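Local coordinates for protein glucoamylase (PDB 1LF6) that hydrolyses terminal alpha-1,4-linked glucose units from the non-reducing ends of starch-like chains, probably releasing beta-D-glucose, as a family 15 glycoside hydrolase, at residues Lys615-Tyr620 / Ala664-His669; Glu538-Gly543 / Gly607-Ala612; Lys622-Phe627 / Ala657-Leu662. All coordinates share one frame; numbering follows the deposited sequence.

Contact 1 (Lys615-Tyr620 / Ala664-His669); sequences KDATPY and ASNIEH
N666 lays its amide across the turn D616-A617-T618, meeting all three residues at once and supplying all the surface that the segment Ala664-His669 contributes to the contact. Its CG stands anti to the backbone N (chi1 -173°), which carries the flat group away from the last turn of helix 653-668 and toward the start of helix 618-627. The CA atoms of A617 and N666 are 5.9 Å apart, and alanine's small methyl lets the amide lie close to the backbone: A617 CB is 3.4 Å from the N666 atom modelled as ND2, although the amide is probably turned over in the model, so that which end is oxygen and which nitrogen is uncertain. Its placement over the turn does not depend on that choice. The carboxylate of D616 is nearly parallel to this amide, their planes 19° apart, while the side chains of T618 and N666 cross at about a right angle.

The turn itself is fixed internally. D616 OD2 takes a hydrogen bond of 2.8 Å from T618 OG1, which arrives on the syn side of the carboxylate, and also a weak one of 3.3 Å from T618 N. The second is a capping bond at the beginning of helix 618-627, a place that suits aspartate because its short carboxylate can reach forward to the backbone N-H two residues on. The methyl of A617 also touches I611 and L662. Asparagine suits position 666 because its amide carries both a donor and an acceptor, which would let a helix end meet a polar, capped turn beside a small apolar patch.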
ATOM      1  N   LYS A 615       3.944  -4.966  29.968  1.00 27.64           N
ATOM      2  CA  LYS A 615       3.263  -6.245  29.817  1.00 28.11           C
ATOM      3  C   LYS A 615       3.656  -6.959  28.535  1.00 26.92           C
ATOM      4  O   LYS A 615       4.221  -6.352  27.625  1.00 27.42           O
ATOM      5  CB  LYS A 615       1.751  -6.041  29.856  1.00 29.75           C
ATOM      6  CG  LYS A 615       1.298  -5.273  31.073  1.00 34.03           C
ATOM      7  CD  LYS A 615      -0.192  -5.399  31.296  1.00 37.42           C
ATOM      8  CE  LYS A 615      -0.602  -4.568  32.492  1.00 41.07           C
ATOM      9  NZ  LYS A 615       0.245  -4.880  33.677  1.00 44.05           N
ATOM     10  N   ASP A 616       3.346  -8.250  28.466  1.00 26.75           N
ATOM     11  CA  ASP A 616       3.677  -9.052  27.290  1.00 25.36           C
ATOM     12  C   ASP A 616       2.809  -8.598  26.125  1.00 23.33           C
ATOM     13  O   ASP A 616       1.606  -8.389  26.283  1.00 23.86           O
ATOM     14  CB  ASP A 616       3.432 -10.540  27.575  1.00 28.50           C
ATOM     15  CG  ASP A 616       4.028 -11.447  26.510  1.00 30.64           C
ATOM     16  OD1 ASP A 616       3.662 -12.641  26.472  1.00 33.24           O
ATOM     17  OD2 ASP A 616       4.872 -10.976  25.716  1.00 30.70           O
ATOM     18  N   ALA A 617       3.419  -8.446  24.957  1.00 22.00           N
ATOM     19  CA  ALA A 617       2.693  -8.011  23.776  1.00 21.02           C
ATOM     20  C   ALA A 617       2.593  -9.120  22.732  1.00 20.47           C
ATOM     21  O   ALA A 617       2.041  -8.917  21.646  1.00 19.97           O
ATOM     22  CB  ALA A 617       3.377  -6.795  23.175  1.00 20.49           C
ATOM     23  N   THR A 618       3.116 -10.295  23.067  1.00 19.33           N
ATOM     24  CA  THR A 618       3.094 -11.435  22.153  1.00 19.80           C
ATOM     25  C   THR A 618       1.721 -11.682  21.519  1.00 19.08           C
ATOM     26  O   THR A 618       1.620 -11.901  20.315  1.00 19.40           O
ATOM     27  CB  THR A 618       3.586 -12.720  22.863  1.00 19.60           C
ATOM     28  OG1 THR A 618       4.914 -12.500  23.352  1.00 18.82           O
ATOM     29  CG2 THR A 618       3.605 -13.904  21.892  1.00 20.46           C
ATOM     30  N   PRO A 619       0.640 -11.648  22.317  1.00 20.87           N
ATOM     31  CA  PRO A 619      -0.678 -11.879  21.716  1.00 19.75           C
ATOM     32  C   PRO A 619      -1.037 -10.855  20.632  1.00 20.19           C
ATOM     33  O   PRO A 619      -1.802 -11.157  19.719  1.00 20.10           O
ATOM     34  CB  PRO A 619      -1.625 -11.836  22.917  1.00 21.70           C
ATOM     35  CG  PRO A 619      -0.879 -11.036  23.931  1.00 22.11           C
ATOM     36  CD  PRO A 619       0.532 -11.501  23.777  1.00 21.39           C
ATOM     37  N   TYR A 620      -0.482  -9.648  20.732  1.00 18.11           N
ATOM     38  CA  TYR A 620      -0.738  -8.616  19.733  1.00 17.51           C
ATOM     39  C   TYR A 620       0.124  -8.904  18.515  1.00 16.38           C
ATOM     40  O   TYR A 620      -0.278  -8.634  17.386  1.00 15.73           O
ATOM     41  CB  TYR A 620      -0.435  -7.229  20.307  1.00 17.83           C
ATOM     42  CG  TYR A 620      -1.363  -6.884  21.440  1.00 19.78           C
ATOM     43  CD1 TYR A 620      -2.632  -6.356  21.192  1.00 18.95           C
ATOM     44  CD2 TYR A 620      -1.021  -7.187  22.756  1.00 20.38           C
ATOM     45  CE1 TYR A 620      -3.539  -6.148  22.229  1.00 19.97           C
ATOM     46  CE2 TYR A 620      -1.922  -6.984  23.801  1.00 22.05           C
ATOM     47  CZ  TYR A 620      -3.180  -6.468  23.530  1.00 21.40           C
ATOM     48  OH  TYR A 620      -4.081  -6.293  24.560  1.00 23.94           O
ATOM     49  N   ALA A 664       9.811  -6.386  16.886  1.00 17.66           N
ATOM     50  CA  ALA A 664      11.124  -6.082  17.450  1.00 18.22           C
ATOM     51  C   ALA A 664      11.026  -5.559  18.884  1.00 19.90           C
ATOM     52  O   ALA A 664      11.828  -5.928  19.749  1.00 19.25           O
ATOM     53  CB  ALA A 664      11.832  -5.054  16.565  1.00 18.98           C
ATOM     54  N   SER A 665      10.044  -4.695  19.133  1.00 18.38           N
ATOM     55  CA  SER A 665       9.860  -4.127  20.464  1.00 18.50           C
ATOM     56  C   SER A 665       9.506  -5.205  21.480  1.00 18.24           C
ATOM     57  O   SER A 665       9.962  -5.161  22.618  1.00 18.80           O
ATOM     58  CB  SER A 665       8.761  -3.050  20.452  1.00 17.78           C
ATOM     59  OG  SER A 665       9.142  -1.932  19.665  1.00 15.00           O
ATOM     60  N   ASN A 666       8.692  -6.170  21.067  1.00 19.08           N
ATOM     61  CA  ASN A 666       8.288  -7.247  21.962  1.00 18.97           C
ATOM     62  C   ASN A 666       9.476  -8.141  22.322  1.00 20.76           C
ATOM     63  O   ASN A 666       9.450  -8.831  23.337  1.00 17.60           O
ATOM     64  CB  ASN A 666       7.185  -8.087  21.316  1.00 18.99           C
ATOM     65  CG  ASN A 666       6.600  -9.123  22.268  1.00 20.09           C
ATOM     66  OD1 ASN A 666       6.480 -10.303  21.921  1.00 22.77           O
ATOM     67  ND2 ASN A 666       6.222  -8.687  23.465  1.00 18.66           N
ATOM     68  N   ILE A 667      10.512  -8.127  21.488  1.00 21.00           N
ATOM     69  CA  ILE A 667      11.699  -8.933  21.745  1.00 24.04           C
ATOM     70  C   ILE A 667      12.657  -8.186  22.678  1.00 25.32           C
ATOM     71  O   ILE A 667      13.226  -8.788  23.590  1.00 24.65           O
ATOM     72  CB  ILE A 667      12.426  -9.305  20.425  1.00 24.10           C
ATOM     73  CG1 ILE A 667      11.580 -10.302  19.632  1.00 24.99           C
ATOM     74  CG2 ILE A 667      13.796  -9.908  20.726  1.00 26.23           C
ATOM     75  CD1 ILE A 667      12.060 -10.536  18.212  1.00 27.51           C
ATOM     76  N   GLU A 668      12.818  -6.882  22.454  1.00 26.06           N
ATOM     77  CA  GLU A 668      13.693  -6.045  23.282  1.00 27.55           C
ATOM     78  C   GLU A 668      13.029  -5.679  24.605  1.00 27.13           C
ATOM     79  O   GLU A 668      13.704  -5.294  25.558  1.00 25.73           O
ATOM     80  CB  GLU A 668      14.046  -4.725  22.581  1.00 30.19           C
ATOM     81  CG  GLU A 668      15.034  -4.816  21.447  1.00 36.11           C
ATOM     82  CD  GLU A 668      16.340  -5.472  21.840  1.00 39.89           C
ATOM     83  OE1 GLU A 668      17.193  -4.819  22.487  1.00 42.72           O
ATOM     84  OE2 GLU A 668      16.506  -6.657  21.494  1.00 40.68           O
ATOM     85  N   HIS A 669      11.704  -5.773  24.646  1.00 27.13           N
ATOM     86  CA  HIS A 669      10.938  -5.432  25.836  1.00 27.26           C
ATOM     87  C   HIS A 669      10.897  -3.919  26.049  1.00 26.55           C
ATOM     88  O   HIS A 669      10.913  -3.441  27.184  1.00 25.62           O
ATOM     89  CB  HIS A 669      11.526  -6.121  27.071  1.00 29.27           C
ATOM     90  CG  HIS A 669      11.563  -7.612  26.965  1.00 32.04           C
ATOM     91  ND1 HIS A 669      10.441  -8.366  26.691  1.00 34.07           N
ATOM     92  CD2 HIS A 669      12.585  -8.489  27.090  1.00 32.83           C
ATOM     93  CE1 HIS A 669      10.773  -9.644  26.653  1.00 34.18           C
ATOM     94  NE2 HIS A 669      12.068  -9.746  26.893  1.00 33.27           N
TER

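Contact 2 (Glu538-Gly543 / Gly607-Ala612); sequences ELVRLG and GMYEIA
R541 sends CG anti to its backbone N (chi1 -178°) and then bends at chi2 (58°), bringing the guanidinium alongside M608, whose own chain folds at chi2 and chi3 so that CB, CG and CE all turn to the arginine. M608 CG sits over one face of the guanidinium, displaced toward its rim, and is 3.4 Å from R541 NH2. M608 CE comes to 3.8 Å from R541 NE. The preceding residue, V540, directs CG2 at the edge of the Y609 ring, in its plane, 3.4 Å from Y609 CD2; a beta-branched valine is compact enough for this close fit. Y609 OH passes beyond the contact and bonds to the carbonyl of A547. Helix 538-541 ends just after this patch in a Schellman motif at G543, where a positive phi favours glycine.

The flexible, unbranched methionine can mould itself to a flat cation. Its apolar atoms cover a face, while NH1 and NH2 form salt bridges with D673 and E658. The two carboxylates would offset the buried charge, while carbon packs on one face of the group, joining helices 538-541 and 600-612.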
ATOM      1  N   GLU A 538      -1.174   7.602  21.416  1.00 10.73           N
ATOM      2  CA  GLU A 538      -0.000   8.247  20.839  1.00 13.53           C
ATOM      3  C   GLU A 538       0.706   9.030  21.934  1.00 13.69           C
ATOM      4  O   GLU A 538       1.918   9.255  21.871  1.00 10.38           O
ATOM      5  CB  GLU A 538      -0.409   9.190  19.714  1.00 12.11           C
ATOM      6  CG  GLU A 538      -0.742   8.483  18.417  1.00 16.21           C
ATOM      7  CD  GLU A 538       0.481   7.882  17.758  1.00 16.62           C
ATOM      8  OE1 GLU A 538       0.903   6.773  18.158  1.00 16.85           O
ATOM      9  OE2 GLU A 538       1.032   8.533  16.844  1.00 16.94           O
ATOM     10  N   LEU A 539      -0.074   9.445  22.933  1.00 12.23           N
ATOM     11  CA  LEU A 539       0.445  10.193  24.072  1.00 14.26           C
ATOM     12  C   LEU A 539       1.547   9.393  24.759  1.00 13.91           C
ATOM     13  O   LEU A 539       2.599   9.935  25.085  1.00 15.32           O
ATOM     14  CB  LEU A 539      -0.671  10.488  25.085  1.00 12.32           C
ATOM     15  CG  LEU A 539      -1.709  11.563  24.732  1.00 11.55           C
ATOM     16  CD1 LEU A 539      -2.925  11.408  25.638  1.00 12.36           C
ATOM     17  CD2 LEU A 539      -1.093  12.957  24.873  1.00  8.29           C
ATOM     18  N   VAL A 540       1.301   8.105  24.980  1.00 15.09           N
ATOM     19  CA  VAL A 540       2.288   7.244  25.629  1.00 16.94           C
ATOM     20  C   VAL A 540       3.372   6.793  24.637  1.00 15.95           C
ATOM     21  O   VAL A 540       4.557   6.756  24.967  1.00 14.88           O
ATOM     22  CB  VAL A 540       1.611   6.003  26.270  1.00 18.57           C
ATOM     23  CG1 VAL A 540       0.480   6.444  27.211  1.00 15.89           C
ATOM     24  CG2 VAL A 540       1.066   5.093  25.201  1.00 23.03           C
ATOM     25  N   ARG A 541       2.956   6.459  23.418  1.00 15.04           N
ATOM     26  CA  ARG A 541       3.875   6.029  22.369  1.00 13.70           C
ATOM     27  C   ARG A 541       5.002   7.047  22.159  1.00 15.00           C
ATOM     28  O   ARG A 541       6.162   6.679  21.959  1.00 12.61           O
ATOM     29  CB  ARG A 541       3.100   5.844  21.060  1.00 14.75           C
ATOM     30  CG  ARG A 541       3.925   5.343  19.879  1.00 14.20           C
ATOM     31  CD  ARG A 541       4.592   4.003  20.170  1.00 11.84           C
ATOM     32  NE  ARG A 541       5.104   3.394  18.946  1.00 13.77           N
ATOM     33  CZ  ARG A 541       4.370   2.707  18.070  1.00 11.30           C
ATOM     34  NH1 ARG A 541       4.940   2.205  16.983  1.00 10.84           N
ATOM     35  NH2 ARG A 541       3.077   2.493  18.283  1.00 10.67           N
ATOM     36  N   LEU A 542       4.657   8.329  22.210  1.00 13.54           N
ATOM     37  CA  LEU A 542       5.639   9.395  22.008  1.00 14.43           C
ATOM     38  C   LEU A 542       6.361   9.864  23.274  1.00 15.01           C
ATOM     39  O   LEU A 542       7.222  10.739  23.200  1.00 17.33           O
ATOM     40  CB  LEU A 542       4.966  10.591  21.327  1.00 13.09           C
ATOM     41  CG  LEU A 542       4.655  10.387  19.841  1.00 13.12           C
ATOM     42  CD1 LEU A 542       3.561  11.341  19.390  1.00 12.38           C
ATOM     43  CD2 LEU A 542       5.937  10.598  19.038  1.00 14.09           C
ATOM     44  N   GLY A 543       6.021   9.277  24.420  1.00 15.26           N
ATOM     45  CA  GLY A 543       6.654   9.649  25.678  1.00 15.13           C
ATOM     46  C   GLY A 543       6.153  10.944  26.290  1.00 16.72           C
ATOM     47  O   GLY A 543       6.849  11.585  27.090  1.00 16.78           O
ATOM     48  N   GLY A 607      -0.559  -3.056  21.109  1.00 15.84           N
ATOM     49  CA  GLY A 607       0.516  -3.924  21.552  1.00 15.09           C
ATOM     50  C   GLY A 607       1.698  -3.087  21.997  1.00 16.62           C
ATOM     51  O   GLY A 607       2.348  -3.391  22.995  1.00 16.14           O
ATOM     52  N   MET A 608       1.974  -2.021  21.252  1.00 17.27           N
ATOM     53  CA  MET A 608       3.079  -1.142  21.589  1.00 15.75           C
ATOM     54  C   MET A 608       2.799  -0.457  22.918  1.00 17.43           C
ATOM     55  O   MET A 608       3.711  -0.258  23.730  1.00 17.50           O
ATOM     56  CB  MET A 608       3.301  -0.112  20.480  1.00 14.50           C
ATOM     57  CG  MET A 608       3.949  -0.692  19.241  1.00 15.96           C
ATOM     58  SD  MET A 608       5.574  -1.456  19.571  1.00 15.22           S
ATOM     59  CE  MET A 608       6.604  -0.017  19.756  1.00 17.67           C
ATOM     60  N   TYR A 609       1.542  -0.098  23.159  1.00 16.16           N
ATOM     61  CA  TYR A 609       1.213   0.527  24.435  1.00 16.93           C
ATOM     62  C   TYR A 609       1.422  -0.481  25.564  1.00 16.18           C
ATOM     63  O   TYR A 609       1.950  -0.138  26.620  1.00 17.21           O
ATOM     64  CB  TYR A 609      -0.238   1.018  24.470  1.00 16.16           C
ATOM     65  CG  TYR A 609      -0.726   1.201  25.892  1.00 16.99           C
ATOM     66  CD1 TYR A 609      -1.436   0.191  26.540  1.00 15.70           C
ATOM     67  CD2 TYR A 609      -0.392   2.344  26.624  1.00 16.89           C
ATOM     68  CE1 TYR A 609      -1.796   0.305  27.886  1.00 17.14           C
ATOM     69  CE2 TYR A 609      -0.744   2.471  27.968  1.00 17.77           C
ATOM     70  CZ  TYR A 609      -1.446   1.445  28.596  1.00 19.76           C
ATOM     71  OH  TYR A 609      -1.782   1.545  29.929  1.00 18.70           O
ATOM     72  N   GLU A 610       1.006  -1.722  25.338  1.00 18.02           N
ATOM     73  CA  GLU A 610       1.151  -2.747  26.358  1.00 19.04           C
ATOM     74  C   GLU A 610       2.613  -2.906  26.771  1.00 18.83           C
ATOM     75  O   GLU A 610       2.905  -3.093  27.951  1.00 20.37           O
ATOM     76  CB  GLU A 610       0.568  -4.072  25.865  1.00 20.28           C
ATOM     77  CG  GLU A 610      -0.955  -4.048  25.691  1.00 21.45           C
ATOM     78  CD  GLU A 610      -1.704  -3.751  26.991  1.00 22.54           C
ATOM     79  OE1 GLU A 610      -1.346  -4.345  28.026  1.00 21.30           O
ATOM     80  OE2 GLU A 610      -2.658  -2.941  26.976  1.00 21.18           O
ATOM     81  N   ILE A 611       3.530  -2.819  25.811  1.00 18.49           N
ATOM     82  CA  ILE A 611       4.948  -2.925  26.120  1.00 17.56           C
ATOM     83  C   ILE A 611       5.325  -1.768  27.042  1.00 18.87           C
ATOM     84  O   ILE A 611       6.014  -1.960  28.049  1.00 17.81           O
ATOM     85  CB  ILE A 611       5.819  -2.870  24.842  1.00 18.70           C
ATOM     86  CG1 ILE A 611       5.561  -4.121  23.988  1.00 18.71           C
ATOM     87  CG2 ILE A 611       7.304  -2.778  25.218  1.00 17.70           C
ATOM     88  CD1 ILE A 611       6.361  -4.169  22.698  1.00 16.35           C
ATOM     89  N   ALA A 612       4.870  -0.568  26.699  1.00 18.38           N
ATOM     90  CA  ALA A 612       5.139   0.615  27.516  1.00 17.10           C
ATOM     91  C   ALA A 612       4.621   0.383  28.933  1.00 16.11           C
ATOM     92  O   ALA A 612       5.199   0.879  29.900  1.00 17.50           O
ATOM     93  CB  ALA A 612       4.452   1.832  26.908  1.00 17.48           C
TER

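Contact 3 (Lys622-Phe627 / Ala657-Leu662); sequences KAMEKF and AEYVIL
Helices 618-627 and 653-668 run roughly antiparallel here, the axes of their segments 10.7 Å apart at closest approach and their directions at 146°, with M624 and Y659 nearest in the backbone (CA to CA 6.9 Å). Such packing of antiparallel helices belongs to the catalytic (alpha/alpha) barrel of family 15, a toroid of six helical hairpins.

M624 and Y659 point at each other and slide past in opposite directions, which lets two long side chains share the space between the helices. M624 CB comes to the edge of the tyrosine ring, close to its plane, 3.8 Å from Y659 CD2. The methionine chain runs on past the ring and turns at chi3, so that its methyl CE drops beside the base of the tyrosine, 3.8 Å from Y659 CB. Its sulfur also reaches the next turn of the partner helix, with M624 SD 4.0 Å from L662 CD2. An unbranched, pliable residue suits this place because its flexible chain can bend to touch both Y659 and L662.

Y659 holds its CG anti to the backbone N, which throws the ring across toward helix 618-627 and lifts the hydroxyl to E625. That glutamate is extended beyond CG, and its CG lies 3.6 Å from Y659 CE2, so its aliphatic part accompanies the ring before its charged end meets the phenol. L297 of helix 296-306 touches both residues. The tyrosine suits its place by being apolar along its flank and a donor at its end: Y659 OH gives its hydrogen to E625 OE1 at 2.7 Å, approaching the anti side of the carboxylate and 16° out of its plane.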
ATOM      1  N   LYS A 622       1.030 -11.953  17.628  1.00 16.66           N
ATOM      2  CA  LYS A 622       0.336 -13.101  17.045  1.00 17.96           C
ATOM      3  C   LYS A 622      -0.947 -12.707  16.319  1.00 17.29           C
ATOM      4  O   LYS A 622      -1.271 -13.274  15.280  1.00 19.10           O
ATOM      5  CB  LYS A 622       0.020 -14.142  18.127  1.00 19.73           C
ATOM      6  CG  LYS A 622       1.263 -14.802  18.718  1.00 23.94           C
ATOM      7  CD  LYS A 622       2.031 -15.575  17.655  1.00 27.32           C
ATOM      8  CE  LYS A 622       3.443 -15.912  18.111  1.00 28.29           C
ATOM      9  NZ  LYS A 622       3.433 -16.618  19.418  1.00 34.51           N
ATOM     10  N   ALA A 623      -1.678 -11.742  16.866  1.00 16.53           N
ATOM     11  CA  ALA A 623      -2.911 -11.292  16.233  1.00 15.40           C
ATOM     12  C   ALA A 623      -2.619 -10.662  14.869  1.00 15.79           C
ATOM     13  O   ALA A 623      -3.303 -10.943  13.882  1.00 15.64           O
ATOM     14  CB  ALA A 623      -3.626 -10.295  17.126  1.00 15.33           C
ATOM     15  N   MET A 624      -1.611  -9.799  14.813  1.00 15.17           N
ATOM     16  CA  MET A 624      -1.262  -9.168  13.550  1.00 15.69           C
ATOM     17  C   MET A 624      -0.847 -10.215  12.520  1.00 16.58           C
ATOM     18  O   MET A 624      -1.165 -10.091  11.331  1.00 16.07           O
ATOM     19  CB  MET A 624      -0.136  -8.142  13.742  1.00 16.72           C
ATOM     20  CG  MET A 624      -0.586  -6.848  14.421  1.00 13.98           C
ATOM     21  SD  MET A 624       0.571  -5.491  14.175  1.00 13.38           S
ATOM     22  CE  MET A 624       0.125  -4.935  12.553  1.00 12.17           C
ATOM     23  N   GLU A 625      -0.153 -11.255  12.977  1.00 17.52           N
ATOM     24  CA  GLU A 625       0.298 -12.318  12.080  1.00 17.80           C
ATOM     25  C   GLU A 625      -0.882 -13.057  11.465  1.00 17.51           C
ATOM     26  O   GLU A 625      -0.877 -13.364  10.277  1.00 16.72           O
ATOM     27  CB  GLU A 625       1.215 -13.297  12.829  1.00 18.95           C
ATOM     28  CG  GLU A 625       2.560 -12.677  13.176  1.00 20.18           C
ATOM     29  CD  GLU A 625       3.405 -13.529  14.105  1.00 21.49           C
ATOM     30  OE1 GLU A 625       4.507 -13.068  14.471  1.00 21.57           O
ATOM     31  OE2 GLU A 625       2.973 -14.645  14.469  1.00 22.58           O
ATOM     32  N   LYS A 626      -1.903 -13.319  12.273  1.00 18.61           N
ATOM     33  CA  LYS A 626      -3.085 -14.018  11.796  1.00 18.08           C
ATOM     34  C   LYS A 626      -3.942 -13.113  10.910  1.00 18.59           C
ATOM     35  O   LYS A 626      -4.667 -13.596  10.044  1.00 20.21           O
ATOM     36  CB  LYS A 626      -3.904 -14.536  12.985  1.00 20.22           C
ATOM     37  CG  LYS A 626      -3.111 -15.456  13.920  1.00 22.64           C
ATOM     38  CD  LYS A 626      -3.927 -15.865  15.133  1.00 25.17           C
ATOM     39  CE  LYS A 626      -3.059 -16.522  16.204  1.00 26.97           C
ATOM     40  NZ  LYS A 626      -2.317 -17.691  15.668  1.00 29.36           N
ATOM     41  N   PHE A 627      -3.851 -11.800  11.118  1.00 16.43           N
ATOM     42  CA  PHE A 627      -4.622 -10.861  10.310  1.00 15.01           C
ATOM     43  C   PHE A 627      -4.066 -10.792   8.893  1.00 16.41           C
ATOM     44  O   PHE A 627      -4.786 -10.470   7.946  1.00 16.75           O
ATOM     45  CB  PHE A 627      -4.604  -9.465  10.946  1.00 14.56           C
ATOM     46  CG  PHE A 627      -5.577  -9.299  12.082  1.00 14.35           C
ATOM     47  CD1 PHE A 627      -5.229  -8.562  13.211  1.00 13.67           C
ATOM     48  CD2 PHE A 627      -6.846  -9.883  12.026  1.00 13.15           C
ATOM     49  CE1 PHE A 627      -6.130  -8.409  14.272  1.00 12.14           C
ATOM     50  CE2 PHE A 627      -7.751  -9.735  13.082  1.00  9.35           C
ATOM     51  CZ  PHE A 627      -7.393  -8.997  14.208  1.00  9.92           C
ATOM     52  N   ALA A 657       4.764  -1.627   8.855  1.00 15.38           N
ATOM     53  CA  ALA A 657       5.802  -0.933   9.600  1.00 15.60           C
ATOM     54  C   ALA A 657       5.508  -1.113  11.086  1.00 16.28           C
ATOM     55  O   ALA A 657       6.414  -1.351  11.890  1.00 17.97           O
ATOM     56  CB  ALA A 657       5.813   0.551   9.230  1.00 14.12           C
ATOM     57  N   GLU A 658       4.232  -1.014  11.445  1.00 16.77           N
ATOM     58  CA  GLU A 658       3.831  -1.178  12.835  1.00 15.33           C
ATOM     59  C   GLU A 658       4.142  -2.605  13.286  1.00 15.60           C
ATOM     60  O   GLU A 658       4.608  -2.806  14.402  1.00 14.49           O
ATOM     61  CB  GLU A 658       2.335  -0.896  13.001  1.00 16.01           C
ATOM     62  CG  GLU A 658       1.857  -0.870  14.455  1.00 16.37           C
ATOM     63  CD  GLU A 658       2.392   0.321  15.240  1.00 14.89           C
ATOM     64  OE1 GLU A 658       3.031   1.205  14.631  1.00 13.67           O
ATOM     65  OE2 GLU A 658       2.165   0.373  16.468  1.00 15.79           O
ATOM     66  N   TYR A 659       3.884  -3.594  12.428  1.00 15.88           N
ATOM     67  CA  TYR A 659       4.172  -4.979  12.799  1.00 15.76           C
ATOM     68  C   TYR A 659       5.662  -5.168  13.058  1.00 14.49           C
ATOM     69  O   TYR A 659       6.054  -5.797  14.039  1.00 16.88           O
ATOM     70  CB  TYR A 659       3.724  -5.977  11.719  1.00 15.74           C
ATOM     71  CG  TYR A 659       4.218  -7.381  12.016  1.00 15.62           C
ATOM     72  CD1 TYR A 659       5.435  -7.837  11.503  1.00 14.00           C
ATOM     73  CD2 TYR A 659       3.530  -8.209  12.902  1.00 14.95           C
ATOM     74  CE1 TYR A 659       5.958  -9.075  11.872  1.00 17.33           C
ATOM     75  CE2 TYR A 659       4.047  -9.452  13.279  1.00 16.58           C
ATOM     76  CZ  TYR A 659       5.261  -9.874  12.762  1.00 17.29           C
ATOM     77  OH  TYR A 659       5.788 -11.084  13.145  1.00 20.34           O
ATOM     78  N   VAL A 660       6.489  -4.632  12.170  1.00 15.72           N
ATOM     79  CA  VAL A 660       7.938  -4.740  12.322  1.00 15.17           C
ATOM     80  C   VAL A 660       8.386  -4.149  13.658  1.00 15.40           C
ATOM     81  O   VAL A 660       9.110  -4.790  14.418  1.00 14.15           O
ATOM     82  CB  VAL A 660       8.665  -4.012  11.169  1.00 15.40           C
ATOM     83  CG1 VAL A 660      10.165  -3.927  11.446  1.00 16.86           C
ATOM     84  CG2 VAL A 660       8.423  -4.751   9.876  1.00 14.89           C
ATOM     85  N   ILE A 661       7.941  -2.928  13.945  1.00 15.88           N
ATOM     86  CA  ILE A 661       8.312  -2.256  15.185  1.00 15.78           C
ATOM     87  C   ILE A 661       7.798  -2.990  16.423  1.00 15.52           C
ATOM     88  O   ILE A 661       8.490  -3.059  17.442  1.00 16.44           O
ATOM     89  CB  ILE A 661       7.802  -0.789  15.173  1.00 17.55           C
ATOM     90  CG1 ILE A 661       8.576   0.004  14.114  1.00 19.04           C
ATOM     91  CG2 ILE A 661       7.978  -0.147  16.540  1.00 18.27           C
ATOM     92  CD1 ILE A 661       7.960   1.342  13.754  1.00 20.35           C
ATOM     93  N   LEU A 662       6.592  -3.550  16.335  1.00 13.03           N
ATOM     94  CA  LEU A 662       6.004  -4.286  17.458  1.00 13.03           C
ATOM     95  C   LEU A 662       6.761  -5.589  17.690  1.00 13.57           C
ATOM     96  O   LEU A 662       7.112  -5.931  18.818  1.00 15.54           O
ATOM     97  CB  LEU A 662       4.535  -4.603  17.171  1.00 12.40           C
ATOM     98  CG  LEU A 662       3.855  -5.534  18.175  1.00 12.21           C
ATOM     99  CD1 LEU A 662       3.903  -4.897  19.555  1.00 11.76           C
ATOM    100  CD2 LEU A 662       2.419  -5.809  17.744  1.00 11.14           C
TER

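In the fold
Contacts 1 and 3 share helices 618-627 and 653-668, contact 3 being nested within the chain loop that contact 1 closes, and their centres are about 10 Å apart. Contact 2 precedes both in sequence, its centre about 12 Å from that of contact 1 and 15 Å from that of contact 3. Helix 600-612 joins contact 2 to contact 1: K615 N probably donates to E610 O at 2.9 Å, and I611 CD1 packs 3.5 Å from S665 CB. Contacts 2 and 3 also meet through carbon, M608 CE lying 3.5 Å from I661 CG2. The three lie in the catalytic domain, away from the probable catalytic residues E435 and E438.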